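Long-range contact in DegT/DnrJ/EryC1/StrS aminotransferase (Brucella abortus 2308, PDB 4QGR), which probably catalyses amino-group transfer with pyridoxal 5'-phosphate as cofactor, as other members of its aminotransferase family do: residues I141-L146 with L165-D170. Sequence-based numbering, arbitrary orientation.
With PLP (pyridoxal-5'-phosphate), chain E.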
ATOM      1  N   ILE A 141     -22.960  -0.308   0.145  1.00 12.23           N
ATOM      2  CA  ILE A 141     -23.046   0.143  -1.259  1.00 11.93           C
ATOM      3  C   ILE A 141     -21.829   0.985  -1.525  1.00 11.78           C
ATOM      4  O   ILE A 141     -21.455   1.824  -0.679  1.00 11.66           O
ATOM      5  CB  ILE A 141     -24.298   1.015  -1.532  1.00 11.86           C
ATOM      6  CG1 ILE A 141     -25.517   0.332  -0.937  1.00 12.39           C
ATOM      7  CG2 ILE A 141     -24.424   1.294  -3.034  1.00 11.61           C
ATOM      8  CD1 ILE A 141     -26.727   1.212  -0.729  1.00 12.74           C
ATOM      9  N   ILE A 142     -21.180   0.750  -2.672  1.00 11.48           N
ATOM     10  CA  ILE A 142     -20.053   1.577  -3.111  1.00 11.36           C
ATOM     11  C   ILE A 142     -20.375   2.207  -4.462  1.00 11.25           C
ATOM     12  O   ILE A 142     -19.934   1.724  -5.511  1.00 10.76           O
ATOM     13  CB  ILE A 142     -18.682   0.856  -3.165  1.00 11.81           C
ATOM     14  CG1 ILE A 142     -18.432   0.044  -1.904  1.00 12.47           C
ATOM     15  CG2 ILE A 142     -17.549   1.866  -3.413  1.00 11.65           C
ATOM     16  CD1 ILE A 142     -17.104  -0.715  -1.853  1.00 12.41           C
ATOM     17  N   PRO A 143     -21.117   3.322  -4.417  1.00 11.54           N
ATOM     18  CA  PRO A 143     -21.285   4.068  -5.642  1.00 12.05           C
ATOM     19  C   PRO A 143     -19.954   4.673  -6.081  1.00 11.89           C
ATOM     20  O   PRO A 143     -19.102   5.003  -5.229  1.00 12.26           O
ATOM     21  CB  PRO A 143     -22.287   5.169  -5.266  1.00 12.13           C
ATOM     22  CG  PRO A 143     -22.799   4.815  -3.920  1.00 12.40           C
ATOM     23  CD  PRO A 143     -21.671   4.039  -3.273  1.00 11.65           C
ATOM     24  N   VAL A 144     -19.800   4.842  -7.397  1.00 11.47           N
ATOM     25  CA  VAL A 144     -18.606   5.481  -7.970  1.00 10.70           C
ATOM     26  C   VAL A 144     -18.990   6.777  -8.633  1.00 10.87           C
ATOM     27  O   VAL A 144     -20.012   6.850  -9.320  1.00 10.93           O
ATOM     28  CB  VAL A 144     -17.929   4.552  -9.000  1.00 10.23           C
ATOM     29  CG1 VAL A 144     -16.720   5.216  -9.606  1.00 10.51           C
ATOM     30  CG2 VAL A 144     -17.555   3.221  -8.335  1.00 10.48           C
ATOM     31  N   ASP A 145     -18.178   7.804  -8.423  1.00 10.30           N
ATOM     32  CA  ASP A 145     -18.372   9.034  -9.133  1.00 11.05           C
ATOM     33  C   ASP A 145     -17.596   8.927 -10.435  1.00 11.03           C
ATOM     34  O   ASP A 145     -16.487   9.403 -10.526  1.00 11.75           O
ATOM     35  CB  ASP A 145     -17.850  10.205  -8.329  1.00 10.82           C
ATOM     36  CG  ASP A 145     -18.502  10.329  -6.976  1.00 11.06           C
ATOM     37  OD1 ASP A 145     -19.713  10.007  -6.846  1.00 11.97           O
ATOM     38  OD2 ASP A 145     -17.799  10.768  -6.021  1.00 11.42           O
ATOM     39  N   LEU A 146     -18.144   8.248 -11.446  1.00 11.15           N
ATOM     40  CA  LEU A 146     -17.313   7.845 -12.578  1.00 11.15           C
ATOM     41  C   LEU A 146     -16.930   9.047 -13.416  1.00 10.80           C
ATOM     42  O   LEU A 146     -17.750   9.872 -13.711  1.00 11.29           O
ATOM     43  CB  LEU A 146     -17.989   6.767 -13.446  1.00 11.40           C
ATOM     44  CG  LEU A 146     -17.040   5.960 -14.336  1.00 12.05           C
ATOM     45  CD1 LEU A 146     -16.056   5.143 -13.500  1.00 12.99           C
ATOM     46  CD2 LEU A 146     -17.768   5.016 -15.279  1.00 12.30           C
ATOM     47  N   LEU A 165     -27.843   0.347   5.394  1.00 20.46           N
ATOM     48  CA  LEU A 165     -26.584  -0.007   4.719  1.00 17.50           C
ATOM     49  C   LEU A 165     -25.555   1.114   4.837  1.00 16.31           C
ATOM     50  O   LEU A 165     -25.896   2.295   4.851  1.00 16.32           O
ATOM     51  CB  LEU A 165     -26.827  -0.313   3.242  1.00 17.62           C
ATOM     52  CG  LEU A 165     -27.888  -1.398   2.960  1.00 18.20           C
ATOM     53  CD1 LEU A 165     -28.128  -1.659   1.475  1.00 18.17           C
ATOM     54  CD2 LEU A 165     -27.504  -2.688   3.680  1.00 18.63           C
ATOM     55  N   PHE A 166     -24.294   0.715   4.807  1.00 15.33           N
ATOM     56  CA  PHE A 166     -23.146   1.606   4.843  1.00 15.08           C
ATOM     57  C   PHE A 166     -22.787   2.052   3.430  1.00 14.25           C
ATOM     58  O   PHE A 166     -22.701   1.221   2.518  1.00 14.34           O
ATOM     59  CB  PHE A 166     -21.993   0.802   5.452  1.00 14.95           C
ATOM     60  CG  PHE A 166     -20.769   1.590   5.800  1.00 15.32           C
ATOM     61  CD1 PHE A 166     -20.771   2.545   6.824  1.00 16.48           C
ATOM     62  CD2 PHE A 166     -19.553   1.273   5.212  1.00 15.36           C
ATOM     63  CE1 PHE A 166     -19.603   3.218   7.144  1.00 15.86           C
ATOM     64  CE2 PHE A 166     -18.391   1.917   5.555  1.00 15.34           C
ATOM     65  CZ  PHE A 166     -18.412   2.892   6.531  1.00 15.90           C
ATOM     66  N   ILE A 167     -22.572   3.345   3.240  1.00 13.64           N
ATOM     67  CA  ILE A 167     -22.235   3.865   1.927  1.00 13.55           C
ATOM     68  C   ILE A 167     -20.844   4.407   1.921  1.00 12.89           C
ATOM     69  O   ILE A 167     -20.505   5.308   2.699  1.00 13.19           O
ATOM     70  CB  ILE A 167     -23.192   4.991   1.459  1.00 14.52           C
ATOM     71  CG1 ILE A 167     -24.616   4.445   1.344  1.00 15.49           C
ATOM     72  CG2 ILE A 167     -22.748   5.558   0.143  1.00 14.38           C
ATOM     73  CD1 ILE A 167     -25.630   5.519   1.142  1.00 16.67           C
ATOM     74  N   ILE A 168     -20.039   3.852   1.010  1.00 12.35           N
ATOM     75  CA  ILE A 168     -18.682   4.322   0.770  1.00 12.23           C
ATOM     76  C   ILE A 168     -18.686   5.010  -0.597  1.00 11.53           C
ATOM     77  O   ILE A 168     -18.961   4.360  -1.634  1.00 11.92           O
ATOM     78  CB  ILE A 168     -17.660   3.184   0.725  1.00 12.21           C
ATOM     79  CG1 ILE A 168     -17.631   2.401   2.035  1.00 13.20           C
ATOM     80  CG2 ILE A 168     -16.290   3.768   0.359  1.00 12.32           C
ATOM     81  CD1 ILE A 168     -16.932   1.049   1.929  1.00 13.91           C
ATOM     82  N   GLU A 169     -18.396   6.296  -0.613  1.00 11.17           N
ATOM     83  CA  GLU A 169     -18.340   7.027  -1.899  1.00 11.00           C
ATOM     84  C   GLU A 169     -16.970   6.746  -2.521  1.00 10.68           C
ATOM     85  O   GLU A 169     -15.970   7.084  -1.919  1.00 11.09           O
ATOM     86  CB  GLU A 169     -18.485   8.529  -1.686  1.00 11.41           C
ATOM     87  CG  GLU A 169     -18.166   9.350  -2.941  1.00 11.57           C
ATOM     88  CD  GLU A 169     -18.255  10.842  -2.774  1.00 12.29           C
ATOM     89  OE1 GLU A 169     -18.257  11.271  -1.609  1.00 13.52           O
ATOM     90  OE2 GLU A 169     -18.339  11.580  -3.819  1.00 12.47           O
ATOM     91  N   ASP A 170     -16.917   6.083  -3.676  1.00  9.89           N
ATOM     92  CA  ASP A 170     -15.653   5.925  -4.405  1.00  9.98           C
ATOM     93  C   ASP A 170     -15.444   7.210  -5.267  1.00  9.92           C
ATOM     94  O   ASP A 170     -15.911   7.305  -6.384  1.00 10.45           O
ATOM     95  CB  ASP A 170     -15.591   4.649  -5.224  1.00  9.90           C
ATOM     96  CG  ASP A 170     -14.243   4.437  -5.899  1.00  9.78           C
ATOM     97  OD1 ASP A 170     -13.370   5.354  -5.770  1.00 10.14           O
ATOM     98  OD2 ASP A 170     -14.048   3.377  -6.559  1.00 10.52           O
TER
HETATM   99  N1  PLP E 403     -11.669   3.500  -7.743  1.00 12.49           N
HETATM  100  C2  PLP E 403     -11.751   4.047  -8.970  1.00 13.44           C
HETATM  101  C2A PLP E 403     -13.073   4.478  -9.560  1.00 13.83           C
HETATM  102  C3  PLP E 403     -10.486   4.308  -9.710  1.00 14.24           C
HETATM  103  O3  PLP E 403     -10.556   4.895 -10.898  1.00 13.36           O
HETATM  104  C4  PLP E 403      -9.212   3.815  -9.121  1.00 15.06           C
HETATM  105  C4A PLP E 403      -7.840   4.017  -9.638  1.00 20.41           C
HETATM  106  O4A PLP E 403      -7.491   5.050 -10.172  1.00 26.40           O
HETATM  107  C5  PLP E 403      -9.280   3.221  -7.779  1.00 14.25           C
HETATM  108  C6  PLP E 403     -10.527   3.097  -7.161  1.00 12.83           C
HETATM  109  C5A PLP E 403      -8.029   2.718  -7.093  1.00 12.98           C
HETATM  110  O4P PLP E 403      -7.131   3.784  -6.752  1.00 13.74           O
HETATM  111  P   PLP E 403      -5.542   3.535  -6.733  1.00 13.40           P
HETATM  112  O1P PLP E 403      -4.919   4.720  -5.999  1.00 12.60           O
HETATM  113  O2P PLP E 403      -5.287   2.186  -6.111  1.00 12.87           O
HETATM  114  O3P PLP E 403      -5.211   3.581  -8.234  1.00 13.95           O
HETATM  115  O   HOH W   1     -14.603   8.215  -8.767  1.00 10.02           O
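Ile141 clasps the neighbouring strand through both backbone polar atoms, flanking Ile167: its N donates to Phe166 O (2.8 Å) and its O accepts from Ile168 N. Where a further N-H would have donated to Ile168 O, Pro143 offers its ring, CD lying 3.2 Å from that oxygen. Pairing resumes through Asp170 N to Pro143 O and Asp145 N to Asp170 O. Strands 137-141 and 166-170 are parallel neighbours linked through helix 153-163, a beta-alpha-beta crossover in the large domain of a fold-type I PLP enzyme. Branched Ile142 and Ile168 suit the interior, lying side by side between Val85 and Val87 of strand 83-88 and Leu70 and Leu74 of helix 68-76. Contact is sparser toward Leu165, whose CD1 meets Ile141 CD1 at 3.9 Å. Asp145 OD2 lies only 2.4 Å from Glu169 OE2, carboxylate planes 78° apart; one acid probably holds a proton. Tyr153 and Ser174 also bind Asp145, Gly185 and Phe187 Glu169. Asp170 CG, anti to its backbone N (chi1 -176°), carries OD2 to 2.7 Å from PLP N1; in fold-type I enzymes this acid is thought to keep the pyridine nitrogen protonated. Thr95 also binds OD2. Unlike the apolar isoleucine side, this end holds a water donating to Asp145 O and Asp170 O.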